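Local coordinates for protein glutathione S-transferase (PDB 6J3E) that binds glutathione and, as a serine-type glutathione S-transferase of a fungus, probably catalyses the attack of its thiol on electrophilic substrates, at residues I48-K53 and P67-V73; I55-T60 and T82-S86; R171-W175 and L222-E228; I178-G183 and D231-D236. All coordinates share one frame; numbering follows the deposited sequence.

Contact 1: residues I48-K53 and P67-V73; sequences IASVCK and PYYTLPV. With EDO (1,2-ethanediol), chain C; EDO (1,2-ethanediol), chain D.
Tyr69 lies along helix 48-55 and touches Ala49, Cys52 and Lys53 in turn. Its CB, at the root of the side chain, sits 3.7 Å from Cys52 SG. One step out, CG faces Cys52 CB, and that same methylene presses on CD1 of the tyrosine at 3.3 Å. The sulfur approaches the ring obliquely, 4.7 Å from the centroid of the Tyr69 ring, a sulfur-aromatic contact. CD2, on the other flank, meets the backbone and methyl of Ala49, whose carbonyl O stands over one ring face. At the tip the phenol OH accepts a hydrogen bond from Lys53 NZ, 2.5 Å away. The lysine reaches this point by bending at chi2 (-145°) and chi4 (-70°), which brings its amine round to the ring edge while the two side chains cross at about a right angle. Cut back to alanine, Tyr69 would probably leave Cys52 and Ala49 without their cover and the Lys53 amine without its phenol partner, free to swing. Both segments belong to the thioredoxin-like domain, and the turn after Tyr69 carries its cis-proline, Pro72; Leu71 just before it, like Tyr68, is a glutathione-binding residue, though no glutathione is bound here. Leu71 and Ile48 reach toward each other tip to tip, with Ile48 CG2 4.0 Å from Leu71 CG. A 1,2-ethanediol molecule bridges the backbone of Tyr69, taking a nearly straight bond from its N to the diol O2 (2.9 Å, 171°) and giving one from the diol O1 to its carbonyl O (2.8 Å).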
loop_
_atom_site.group_PDB
_atom_site.type_symbol
_atom_site.label_atom_id
_atom_site.label_comp_id
_atom_site.label_asym_id
_atom_site.label_seq_id
_atom_site.Cartn_x
_atom_site.Cartn_y
_atom_site.Cartn_z
ATOM N N ILE A 48 5.882 3.605 -29.026
ATOM C CA ILE A 48 5.887 2.539 -28.030
ATOM C C ILE A 48 4.836 1.492 -28.376
ATOM O O ILE A 48 5.120 0.288 -28.418
ATOM C CB ILE A 48 5.678 3.118 -26.621
ATOM C CG1 ILE A 48 6.942 3.840 -26.161
ATOM C CG2 ILE A 48 5.338 2.032 -25.642
ATOM C CD1 ILE A 48 6.788 4.569 -24.830
ATOM N N ALA A 49 3.612 1.940 -28.644
ATOM C CA ALA A 49 2.554 1.024 -29.043
ATOM C C ALA A 49 2.987 0.199 -30.251
ATOM O O ALA A 49 2.936 -1.042 -30.236
ATOM C CB ALA A 49 1.283 1.818 -29.341
ATOM N N SER A 50 3.493 0.885 -31.279
ATOM C CA SER A 50 3.876 0.227 -32.520
ATOM C C SER A 50 4.944 -0.833 -32.291
ATOM O O SER A 50 4.881 -1.924 -32.866
ATOM C CB SER A 50 4.359 1.274 -33.515
ATOM O OG SER A 50 4.486 0.702 -34.793
ATOM N N VAL A 51 5.928 -0.545 -31.445
ATOM C CA VAL A 51 6.968 -1.533 -31.196
ATOM C C VAL A 51 6.418 -2.693 -30.379
ATOM O O VAL A 51 6.819 -3.849 -30.562
ATOM C CB VAL A 51 8.164 -0.869 -30.499
ATOM C CG1 VAL A 51 9.025 -1.931 -29.792
ATOM C CG2 VAL A 51 8.985 -0.059 -31.488
ATOM N N CYS A 52 5.508 -2.413 -29.449
ATOM C CA CYS A 52 4.982 -3.496 -28.622
ATOM C C CYS A 52 4.234 -4.510 -29.469
ATOM O O CYS A 52 4.324 -5.720 -29.232
ATOM C CB CYS A 52 4.056 -2.954 -27.542
ATOM S SG CYS A 52 4.885 -2.110 -26.188
ATOM N N LYS A 53 3.482 -4.033 -30.458
ATOM C CA LYS A 53 2.754 -4.957 -31.309
ATOM C C LYS A 53 3.718 -5.824 -32.104
ATOM O O LYS A 53 3.516 -7.039 -32.216
ATOM C CB LYS A 53 1.802 -4.188 -32.218
ATOM C CG LYS A 53 0.733 -3.477 -31.428
ATOM C CD LYS A 53 -0.575 -3.448 -32.154
ATOM C CE LYS A 53 -1.645 -2.827 -31.278
ATOM N NZ LYS A 53 -2.004 -3.709 -30.137
ATOM N N PRO A 67 -6.089 -1.191 -25.682
ATOM C CA PRO A 67 -4.908 -1.523 -24.875
ATOM C C PRO A 67 -3.899 -0.379 -24.829
ATOM O O PRO A 67 -3.635 0.281 -25.836
ATOM C CB PRO A 67 -4.328 -2.752 -25.590
ATOM C CG PRO A 67 -4.880 -2.685 -26.971
ATOM C CD PRO A 67 -6.257 -2.126 -26.806
ATOM N N TYR A 68 -3.313 -0.170 -23.649
ATOM C CA TYR A 68 -2.337 0.894 -23.406
ATOM C C TYR A 68 -0.966 0.255 -23.215
ATOM O O TYR A 68 -0.772 -0.548 -22.296
ATOM C CB TYR A 68 -2.736 1.715 -22.179
ATOM C CG TYR A 68 -1.953 2.991 -21.920
ATOM C CD1 TYR A 68 -2.279 4.178 -22.581
ATOM C CD2 TYR A 68 -0.931 3.028 -20.959
ATOM C CE1 TYR A 68 -1.583 5.354 -22.332
ATOM C CE2 TYR A 68 -0.235 4.208 -20.700
ATOM C CZ TYR A 68 -0.567 5.365 -21.392
ATOM O OH TYR A 68 0.113 6.531 -21.149
ATOM N N TYR A 69 -0.020 0.613 -24.073
ATOM C CA TYR A 69 1.310 0.031 -24.039
ATOM C C TYR A 69 2.308 0.996 -23.410
ATOM O O TYR A 69 2.307 2.193 -23.709
ATOM C CB TYR A 69 1.753 -0.343 -25.448
ATOM C CG TYR A 69 0.939 -1.456 -26.083
ATOM C CD1 TYR A 69 1.243 -2.789 -25.845
ATOM C CD2 TYR A 69 -0.120 -1.172 -26.937
ATOM C CE1 TYR A 69 0.523 -3.807 -26.438
ATOM C CE2 TYR A 69 -0.856 -2.186 -27.521
ATOM C CZ TYR A 69 -0.523 -3.495 -27.281
ATOM O OH TYR A 69 -1.247 -4.506 -27.872
ATOM N N THR A 70 3.161 0.457 -22.541
ATOM C CA THR A 70 4.190 1.209 -21.838
ATOM C C THR A 70 5.500 0.437 -21.848
ATOM O O THR A 70 5.537 -0.785 -22.036
ATOM C CB THR A 70 3.815 1.476 -20.370
ATOM O OG1 THR A 70 3.510 0.224 -19.721
ATOM C CG2 THR A 70 2.635 2.416 -20.280
ATOM N N LEU A 71 6.578 1.167 -21.598
ATOM C CA LEU A 71 7.864 0.558 -21.298
ATOM C C LEU A 71 8.081 0.676 -19.795
ATOM O O LEU A 71 7.431 1.501 -19.147
ATOM C CB LEU A 71 8.974 1.243 -22.091
ATOM C CG LEU A 71 8.700 1.159 -23.594
ATOM C CD1 LEU A 71 9.892 1.686 -24.385
ATOM C CD2 LEU A 71 8.360 -0.297 -23.949
ATOM N N PRO A 72 8.976 -0.142 -19.218
ATOM C CA PRO A 72 9.895 -1.117 -19.820
ATOM C C PRO A 72 9.226 -2.351 -20.424
ATOM O O PRO A 72 8.168 -2.775 -19.958
ATOM C CB PRO A 72 10.766 -1.535 -18.633
ATOM C CG PRO A 72 9.863 -1.379 -17.452
ATOM C CD PRO A 72 9.086 -0.133 -17.747
ATOM N N VAL A 73 9.853 -2.913 -21.450
ATOM C CA VAL A 73 9.545 -4.254 -21.930
ATOM C C VAL A 73 10.862 -4.972 -22.195
ATOM O O VAL A 73 11.842 -4.352 -22.620
ATOM C CB VAL A 73 8.668 -4.211 -23.196
ATOM C CG1 VAL A 73 8.494 -5.593 -23.768
ATOM C CG2 VAL A 73 7.310 -3.632 -22.872
HETATM C C1 EDO C . 0.322 4.591 -25.551
HETATM O O1 EDO C . 1.606 3.974 -25.741
HETATM C C2 EDO C . -0.719 3.872 -26.408
HETATM O O2 EDO C . -0.516 2.451 -26.324
HETATM C C1 EDO D . 5.401 -0.309 -16.456
HETATM O O1 EDO D . 4.776 0.970 -16.653
HETATM C C2 EDO D . 5.612 -0.536 -14.966
HETATM O O2 EDO D . 6.865 0.029 -14.584
#

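Contact 2: residues I55-T60 and T82-S86; sequences IGAEPT and TISDS. With EDO (1,2-ethanediol), chain D.
Ser84 and Glu58 supply the short polar link: Ser84 OG donates to the carbonyl O of Glu58 at 2.6 Å. The hydroxyl comes from above the carbonyl plane, 37° out of it, and is placed there by a chi1 of 66° that tucks OG between the backbone N and carbonyl carbon of Ser84. A second polar approach, Thr82 OG1 to Ile55 O at 3.3 Å, is less certain, because the single hydroxyl proton can also go to His75 ND1. The apolar contacts follow the same line. Thr82 turns CG2 into the loop, 3.6 Å from Ala57 CA and 3.7 Å from Ala57 CB, with Ile55 CD1 further off. Nearer the start of helix 86-96, Thr60 CG2 packs on Asp85 CB at 3.8 Å, while Thr60 OG1 is hydrogen-bonded to Thr70. These meetings fasten the loop after helix 48-55 to strand 81-84, an outermost strand of the four-stranded thioredoxin-like sheet. Gly56 ends that helix in a Schellman motif with a positive phi of 75°. At the far end, Asp85 is the N-cap of helix 86-96, its OD1 holding the N of Ala87. The acidic residue followed by serine at this helix start resembles the glutathione-binding pair of other transferases, and Ser86 does bind glutathione. Here its OG is hydrogen-bonded instead to O2 of a 1,2-ethanediol at 2.6 Å, with Lys26 and Tyr206 as further partners.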
loop_
_atom_site.group_PDB
_atom_site.type_symbol
_atom_site.label_atom_id
_atom_site.label_comp_id
_atom_site.label_asym_id
_atom_site.label_seq_id
_atom_site.Cartn_x
_atom_site.Cartn_y
_atom_site.Cartn_z
ATOM N N ILE A 55 6.660 -6.918 -31.309
ATOM C CA ILE A 55 7.323 -7.915 -30.482
ATOM C C ILE A 55 6.348 -8.702 -29.627
ATOM O O ILE A 55 6.768 -9.615 -28.894
ATOM C CB ILE A 55 8.408 -7.263 -29.607
ATOM C CG1 ILE A 55 7.796 -6.193 -28.712
ATOM C CG2 ILE A 55 9.487 -6.616 -30.474
ATOM C CD1 ILE A 55 8.806 -5.592 -27.780
ATOM N N GLY A 56 5.057 -8.399 -29.709
ATOM C CA GLY A 56 4.081 -9.182 -28.979
ATOM C C GLY A 56 4.052 -8.921 -27.492
ATOM O O GLY A 56 3.788 -9.839 -26.717
ATOM N N ALA A 57 4.298 -7.686 -27.072
ATOM C CA ALA A 57 4.270 -7.349 -25.657
ATOM C C ALA A 57 2.840 -7.193 -25.167
ATOM O O ALA A 57 1.956 -6.759 -25.905
ATOM C CB ALA A 57 5.044 -6.058 -25.408
ATOM N N GLU A 58 2.619 -7.545 -23.906
ATOM C CA GLU A 58 1.333 -7.279 -23.272
ATOM C C GLU A 58 1.201 -5.789 -22.965
ATOM O O GLU A 58 2.166 -5.163 -22.531
ATOM C CB GLU A 58 1.182 -8.069 -21.970
ATOM C CG GLU A 58 1.254 -9.573 -22.136
ATOM C CD GLU A 58 -0.049 -10.162 -22.656
ATOM O OE1 GLU A 58 -1.091 -9.468 -22.529
ATOM O OE2 GLU A 58 -0.031 -11.310 -23.181
ATOM N N PRO A 59 0.029 -5.203 -23.188
ATOM C CA PRO A 59 -0.257 -3.877 -22.628
ATOM C C PRO A 59 -0.311 -3.947 -21.108
ATOM O O PRO A 59 -0.634 -4.983 -20.533
ATOM C CB PRO A 59 -1.632 -3.542 -23.208
ATOM C CG PRO A 59 -2.272 -4.899 -23.411
ATOM C CD PRO A 59 -1.149 -5.811 -23.829
ATOM N N THR A 60 -0.030 -2.822 -20.447
ATOM C CA THR A 60 -0.054 -2.806 -18.986
ATOM C C THR A 60 -1.386 -2.352 -18.401
ATOM O O THR A 60 -1.556 -2.412 -17.180
ATOM C CB THR A 60 1.056 -1.917 -18.447
ATOM O OG1 THR A 60 0.951 -0.608 -19.028
ATOM C CG2 THR A 60 2.390 -2.529 -18.789
ATOM N N THR A 82 8.115 -12.373 -24.120
ATOM C CA THR A 82 8.184 -10.927 -23.968
ATOM C C THR A 82 7.379 -10.555 -22.738
ATOM O O THR A 82 6.223 -10.968 -22.609
ATOM C CB THR A 82 7.655 -10.219 -25.212
ATOM O OG1 THR A 82 8.570 -10.435 -26.289
ATOM C CG2 THR A 82 7.516 -8.722 -24.982
ATOM N N ILE A 83 7.993 -9.798 -21.830
ATOM C CA ILE A 83 7.362 -9.399 -20.578
ATOM C C ILE A 83 7.327 -7.882 -20.494
ATOM O O ILE A 83 8.300 -7.202 -20.841
ATOM C CB ILE A 83 8.091 -9.991 -19.360
ATOM C CG1 ILE A 83 8.298 -11.493 -19.555
ATOM C CG2 ILE A 83 7.289 -9.746 -18.098
ATOM C CD1 ILE A 83 9.665 -11.854 -20.085
ATOM N N SER A 84 6.198 -7.354 -20.036
ATOM C CA SER A 84 6.034 -5.926 -19.819
ATOM C C SER A 84 5.597 -5.679 -18.382
ATOM O O SER A 84 5.108 -6.585 -17.700
ATOM C CB SER A 84 5.013 -5.329 -20.786
ATOM O OG SER A 84 3.718 -5.846 -20.533
ATOM N N ASP A 85 5.769 -4.428 -17.943
ATOM C CA ASP A 85 5.537 -3.970 -16.568
ATOM C C ASP A 85 6.689 -4.438 -15.693
ATOM O O ASP A 85 6.944 -5.646 -15.581
ATOM C CB ASP A 85 4.183 -4.442 -16.002
ATOM C CG ASP A 85 3.882 -3.855 -14.622
ATOM O OD1 ASP A 85 4.559 -4.241 -13.649
ATOM O OD2 ASP A 85 2.973 -2.996 -14.505
ATOM N N SER A 86 7.378 -3.483 -15.059
ATOM C CA SER A 86 8.617 -3.792 -14.345
ATOM C C SER A 86 8.411 -4.797 -13.222
ATOM O O SER A 86 9.318 -5.589 -12.939
ATOM C CB SER A 86 9.249 -2.512 -13.793
ATOM O OG SER A 86 8.276 -1.634 -13.260
HETATM C C1 EDO D . 5.401 -0.309 -16.456
HETATM O O1 EDO D . 4.776 0.970 -16.653
HETATM C C2 EDO D . 5.612 -0.536 -14.966
HETATM O O2 EDO D . 6.865 0.029 -14.584
#

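Contact 3: residues R171-W175 and L222-E228; sequences RAKAW and LGPDSAE
Glu228 spends its carboxylate on two partners, Arg171 and Trp175, which stand one helical turn apart on helix 169-189. Arg171 grips it side-on: NE donates to OE1 of Glu228 at 2.6 Å and NH1 to OE2 of Glu228 at 2.8 Å, both nearly straight. The guanidinium and carboxylate planes lie within 1° of each other, and each oxygen uses its syn lone pair, a two-point grip that should resist twisting. The arginine chain is extended from CG to NE with CG anti to the backbone N (chi1 -169°), enough to carry the guanidinium across to the glutamate coming from the opposite direction. Trp175 adds a third bond, NE1 to OE1 of Glu228 at 2.9 Å. That donor meets the oxygen from above the carboxylate plane, 78° out of it, while the oxygen lies close to the indole plane. OE1 thus accepts twice, which would tend to keep Glu228 ionised. Further round the indole edge, Trp175 CZ2 rests against Glu228 CB at 3.7 Å and against Leu222 CD1 at 3.9 Å. The contact fastens helix 169-189 to the corner where helix 206-222 ends and helix 227-232 begins, with Ser226 as N-cap of the latter. Arg171 also gives NH2 to the carbonyl of Ala164, and helix 109-136 backs the corner, with Ile130 against Arg171 and Trp175 and Met131 against Leu222.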
loop_
_atom_site.group_PDB
_atom_site.type_symbol
_atom_site.label_atom_id
_atom_site.label_comp_id
_atom_site.label_asym_id
_atom_site.label_seq_id
_atom_site.Cartn_x
_atom_site.Cartn_y
_atom_site.Cartn_z
ATOM N N ARG A 171 3.705 24.896 -6.571
ATOM C CA ARG A 171 4.903 24.068 -6.504
ATOM C C ARG A 171 5.293 23.777 -5.067
ATOM O O ARG A 171 5.798 22.693 -4.766
ATOM C CB ARG A 171 6.068 24.720 -7.227
ATOM C CG ARG A 171 7.236 23.785 -7.399
ATOM C CD ARG A 171 8.310 24.412 -8.270
ATOM N NE ARG A 171 9.404 23.495 -8.598
ATOM C CZ ARG A 171 9.452 22.779 -9.722
ATOM N NH1 ARG A 171 10.478 21.978 -9.966
ATOM N NH2 ARG A 171 8.458 22.871 -10.603
ATOM N N ALA A 172 5.058 24.723 -4.161
ATOM C CA ALA A 172 5.417 24.480 -2.771
ATOM C C ALA A 172 4.501 23.434 -2.152
ATOM O O ALA A 172 4.970 22.540 -1.444
ATOM C CB ALA A 172 5.377 25.781 -1.976
ATOM N N LYS A 173 3.197 23.508 -2.434
ATOM C CA LYS A 173 2.280 22.493 -1.935
ATOM C C LYS A 173 2.606 21.124 -2.521
ATOM O O LYS A 173 2.528 20.106 -1.818
ATOM C CB LYS A 173 0.835 22.899 -2.231
ATOM C CG LYS A 173 0.408 24.125 -1.419
ATOM C CD LYS A 173 -1.074 24.130 -1.046
ATOM C CE LYS A 173 -1.273 24.239 0.480
ATOM N NZ LYS A 173 -1.023 22.943 1.201
ATOM N N ALA A 174 3.022 21.083 -3.788
ATOM C CA ALA A 174 3.423 19.818 -4.394
ATOM C C ALA A 174 4.608 19.201 -3.661
ATOM O O ALA A 174 4.643 17.987 -3.429
ATOM C CB ALA A 174 3.770 20.031 -5.864
ATOM N N TRP A 175 5.620 20.011 -3.334
ATOM C CA TRP A 175 6.771 19.470 -2.617
ATOM C C TRP A 175 6.353 18.923 -1.270
ATOM O O TRP A 175 6.776 17.833 -0.872
ATOM C CB TRP A 175 7.849 20.533 -2.430
ATOM C CG TRP A 175 8.762 20.592 -3.595
ATOM C CD1 TRP A 175 8.981 21.667 -4.423
ATOM C CD2 TRP A 175 9.570 19.521 -4.101
ATOM N NE1 TRP A 175 9.892 21.328 -5.402
ATOM C CE2 TRP A 175 10.260 20.016 -5.232
ATOM C CE3 TRP A 175 9.780 18.196 -3.708
ATOM C CZ2 TRP A 175 11.150 19.232 -5.967
ATOM C CZ3 TRP A 175 10.661 17.419 -4.441
ATOM C CH2 TRP A 175 11.334 17.943 -5.561
ATOM N N LEU A 222 15.541 16.339 -12.601
ATOM C CA LEU A 222 15.684 17.661 -11.994
ATOM C C LEU A 222 17.140 18.117 -11.980
ATOM O O LEU A 222 17.410 19.325 -12.019
ATOM C CB LEU A 222 15.111 17.668 -10.581
ATOM C CG LEU A 222 13.584 17.688 -10.525
ATOM C CD1 LEU A 222 13.099 18.003 -9.118
ATOM C CD2 LEU A 222 13.053 18.697 -11.507
ATOM N N GLY A 223 18.086 17.181 -11.938
ATOM C CA GLY A 223 19.489 17.515 -12.018
ATOM C C GLY A 223 20.215 17.364 -10.697
ATOM O O GLY A 223 19.784 17.875 -9.657
ATOM N N PRO A 224 21.347 16.653 -10.723
ATOM C CA PRO A 224 22.106 16.425 -9.479
ATOM C C PRO A 224 22.492 17.697 -8.735
ATOM O O PRO A 224 22.705 17.645 -7.516
ATOM C CB PRO A 224 23.357 15.670 -9.955
ATOM C CG PRO A 224 23.043 15.167 -11.317
ATOM C CD PRO A 224 21.956 16.006 -11.900
ATOM N N ASP A 225 22.597 18.839 -9.416
ATOM C CA ASP A 225 23.031 20.073 -8.773
ATOM C C ASP A 225 21.909 21.080 -8.630
ATOM O O ASP A 225 22.161 22.227 -8.241
ATOM C CB ASP A 225 24.205 20.692 -9.536
ATOM C CG ASP A 225 25.487 19.879 -9.385
ATOM O OD1 ASP A 225 26.038 19.820 -8.257
ATOM O OD2 ASP A 225 25.944 19.295 -10.392
ATOM N N SER A 226 20.681 20.690 -8.937
ATOM C CA SER A 226 19.549 21.558 -8.664
ATOM C C SER A 226 19.402 21.758 -7.163
ATOM O O SER A 226 19.756 20.888 -6.360
ATOM C CB SER A 226 18.260 20.962 -9.228
ATOM O OG SER A 226 17.980 19.704 -8.635
ATOM N N ALA A 227 18.863 22.919 -6.790
ATOM C CA ALA A 227 18.611 23.189 -5.381
ATOM C C ALA A 227 17.589 22.219 -4.820
ATOM O O ALA A 227 17.742 21.719 -3.700
ATOM C CB ALA A 227 18.129 24.627 -5.198
ATOM N N GLU A 228 16.539 21.934 -5.591
ATOM C CA GLU A 228 15.515 21.006 -5.122
ATOM C C GLU A 228 16.108 19.632 -4.842
ATOM O O GLU A 228 15.795 19.012 -3.820
ATOM C CB GLU A 228 14.375 20.942 -6.139
ATOM C CG GLU A 228 13.590 22.261 -6.200
ATOM C CD GLU A 228 12.504 22.268 -7.267
ATOM O OE1 GLU A 228 11.505 23.015 -7.109
ATOM O OE2 GLU A 228 12.649 21.538 -8.273
#

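Contact 4: residues I178-G183 and D231-D236; sequences IRAGFG and DFETWD
The indole of Trp235 is sandwiched between Arg179 on one face and CA of Phe232, three residues earlier in the same type I turn, on the other. Arg179 CG sits almost straight above the six-membered ring, 3.7 Å from its centroid, a CH-pi contact, and the chain then bends at chi3 (-97°) so that CZ comes over the five-membered ring of Trp235, a cation-pi contact also of 3.7 Å. At the rim of the indole, Ile178 CG2 lies in the ring plane, 3.9 Å from Trp235 CH2. Phe182 and Phe232 form a T-shaped pair, the edge of Phe232 pointing at the face of Phe182, with centroids of the two rings 5.1 Å apart and planes at 84°. Phe182 CD1 also comes to the edge of Trp235. The indole NE1 donates to Asp231 OD2 at 3.1 Å from above the carboxylate plane, while Arg179 NH2 makes a long salt bridge with Asp231 OD1 at 3.8 Å. The NE1 bond probably helps to fix the rotation of the indole, and the long ion pair can add only a weak pull on the guanidinium. A leucine in place of Trp235 would probably leave the Arg179 cation without its aromatic bed and Asp231 without its N-H donor. All this packs helix 169-189 on the joint between helices 227-232 and 235-247, where Asp236 is held by Trp240. Ile178 and Phe182 also lean on helix 109-136.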
loop_
_atom_site.group_PDB
_atom_site.type_symbol
_atom_site.label_atom_id
_atom_site.label_comp_id
_atom_site.label_asym_id
_atom_site.label_seq_id
_atom_site.Cartn_x
_atom_site.Cartn_y
_atom_site.Cartn_z
ATOM N N ILE A 178 5.020 15.668 -1.657
ATOM C CA ILE A 178 6.051 14.697 -1.998
ATOM C C ILE A 178 6.844 14.311 -0.766
ATOM O O ILE A 178 7.151 13.132 -0.554
ATOM C CB ILE A 178 6.979 15.237 -3.100
ATOM C CG1 ILE A 178 6.216 15.421 -4.415
ATOM C CG2 ILE A 178 8.192 14.306 -3.288
ATOM C CD1 ILE A 178 6.928 16.366 -5.389
ATOM N N ARG A 179 7.210 15.295 0.055
ATOM C CA ARG A 179 7.991 14.997 1.249
ATOM C C ARG A 179 7.201 14.121 2.205
ATOM O O ARG A 179 7.736 13.155 2.756
ATOM C CB ARG A 179 8.439 16.285 1.950
ATOM C CG ARG A 179 9.630 16.039 2.882
ATOM C CD ARG A 179 9.805 17.101 3.960
ATOM N NE ARG A 179 10.798 18.103 3.579
ATOM C CZ ARG A 179 12.003 18.228 4.131
ATOM N NH1 ARG A 179 12.377 17.416 5.113
ATOM N NH2 ARG A 179 12.829 19.183 3.702
ATOM N N ALA A 180 5.918 14.420 2.394
ATOM C CA ALA A 180 5.105 13.587 3.270
ATOM C C ALA A 180 4.991 12.159 2.725
ATOM O O ALA A 180 5.013 11.182 3.500
ATOM C CB ALA A 180 3.734 14.235 3.467
ATOM N N GLY A 181 4.934 12.015 1.399
ATOM C CA GLY A 181 4.919 10.685 0.812
ATOM C C GLY A 181 6.147 9.877 1.184
ATOM O O GLY A 181 6.046 8.735 1.636
ATOM N N PHE A 182 7.330 10.456 1.001
ATOM C CA PHE A 182 8.518 9.727 1.416
ATOM C C PHE A 182 8.598 9.565 2.932
ATOM O O PHE A 182 9.243 8.631 3.402
ATOM C CB PHE A 182 9.765 10.414 0.879
ATOM C CG PHE A 182 9.996 10.152 -0.562
ATOM C CD1 PHE A 182 9.356 10.923 -1.523
ATOM C CD2 PHE A 182 10.827 9.109 -0.968
ATOM C CE1 PHE A 182 9.552 10.669 -2.861
ATOM C CE2 PHE A 182 11.029 8.845 -2.309
ATOM C CZ PHE A 182 10.391 9.624 -3.254
ATOM N N GLY A 183 7.945 10.440 3.700
ATOM C CA GLY A 183 7.944 10.292 5.142
ATOM C C GLY A 183 7.181 9.068 5.592
ATOM O O GLY A 183 7.494 8.479 6.631
ATOM N N ASP A 231 18.341 19.592 -1.761
ATOM C CA ASP A 231 17.460 19.541 -0.598
ATOM C C ASP A 231 16.907 18.138 -0.384
ATOM O O ASP A 231 16.803 17.669 0.758
ATOM C CB ASP A 231 16.311 20.534 -0.769
ATOM C CG ASP A 231 15.286 20.447 0.355
ATOM O OD1 ASP A 231 15.660 20.619 1.543
ATOM O OD2 ASP A 231 14.091 20.203 0.049
ATOM N N PHE A 232 16.546 17.456 -1.478
ATOM C CA PHE A 232 15.972 16.119 -1.376
ATOM C C PHE A 232 16.895 15.178 -0.626
ATOM O O PHE A 232 16.428 14.312 0.124
ATOM C CB PHE A 232 15.676 15.563 -2.776
ATOM C CG PHE A 232 14.768 14.359 -2.789
ATOM C CD1 PHE A 232 15.250 13.098 -2.487
ATOM C CD2 PHE A 232 13.432 14.482 -3.140
ATOM C CE1 PHE A 232 14.422 11.999 -2.513
ATOM C CE2 PHE A 232 12.600 13.370 -3.185
ATOM C CZ PHE A 232 13.098 12.134 -2.865
ATOM N N GLU A 233 18.208 15.306 -0.822
ATOM C CA GLU A 233 19.059 14.318 -0.177
ATOM C C GLU A 233 19.283 14.594 1.302
ATOM O O GLU A 233 19.957 13.794 1.961
ATOM C CB GLU A 233 20.411 14.162 -0.889
ATOM C CG GLU A 233 20.902 15.270 -1.790
ATOM C CD GLU A 233 22.185 14.873 -2.485
ATOM O OE1 GLU A 233 22.182 13.881 -3.252
ATOM O OE2 GLU A 233 23.217 15.512 -2.205
ATOM N N THR A 234 18.734 15.678 1.852
ATOM C CA THR A 234 18.750 15.851 3.298
ATOM C C THR A 234 17.511 15.280 3.967
ATOM O O THR A 234 17.452 15.242 5.200
ATOM C CB THR A 234 18.854 17.323 3.674
ATOM O OG1 THR A 234 17.545 17.913 3.621
ATOM C CG2 THR A 234 19.793 18.053 2.725
ATOM N N TRP A 235 16.514 14.864 3.195
ATOM C CA TRP A 235 15.274 14.399 3.798
ATOM C C TRP A 235 15.513 13.130 4.605
ATOM O O TRP A 235 16.288 12.252 4.204
ATOM C CB TRP A 235 14.226 14.117 2.729
ATOM C CG TRP A 235 13.746 15.293 1.987
ATOM C CD1 TRP A 235 14.148 16.591 2.127
ATOM C CD2 TRP A 235 12.751 15.288 0.966
ATOM N NE1 TRP A 235 13.464 17.391 1.250
ATOM C CE2 TRP A 235 12.597 16.614 0.527
ATOM C CE3 TRP A 235 11.974 14.281 0.370
ATOM C CZ2 TRP A 235 11.694 16.966 -0.474
ATOM C CZ3 TRP A 235 11.073 14.631 -0.624
ATOM C CH2 TRP A 235 10.946 15.960 -1.042
ATOM N N ASP A 236 14.807 13.025 5.732
ATOM C CA ASP A 236 14.822 11.819 6.555
ATOM C C ASP A 236 16.249 11.393 6.859
ATOM O O ASP A 236 16.649 10.254 6.601
ATOM C CB ASP A 236 14.054 10.682 5.879
ATOM C CG ASP A 236 12.600 11.030 5.633
ATOM O OD1 ASP A 236 11.860 11.228 6.628
ATOM O OD2 ASP A 236 12.199 11.096 4.441
#

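How the contacts relate
Contact 1 closes the first loop, from helix 48-55 to the cis-proline turn; contact 2 opens inside it and closes beyond it, on strand 81-84, so the two cross. They adjoin, among other places, where the Cys52 carbonyl meets Ala57 N, and together tie helix 48-55 and its following loop to the cis-proline turn and the edge strand 81-84 within the thioredoxin-like domain. Further along, contacts 3 and 4 both start on helix 169-189 and likewise cross, each closing a long loop that passes through helix 206-222. Trp175 rests on Trp235 where they join. The two pairs lie in series in different domains, with centres about 30 to 32 Å apart.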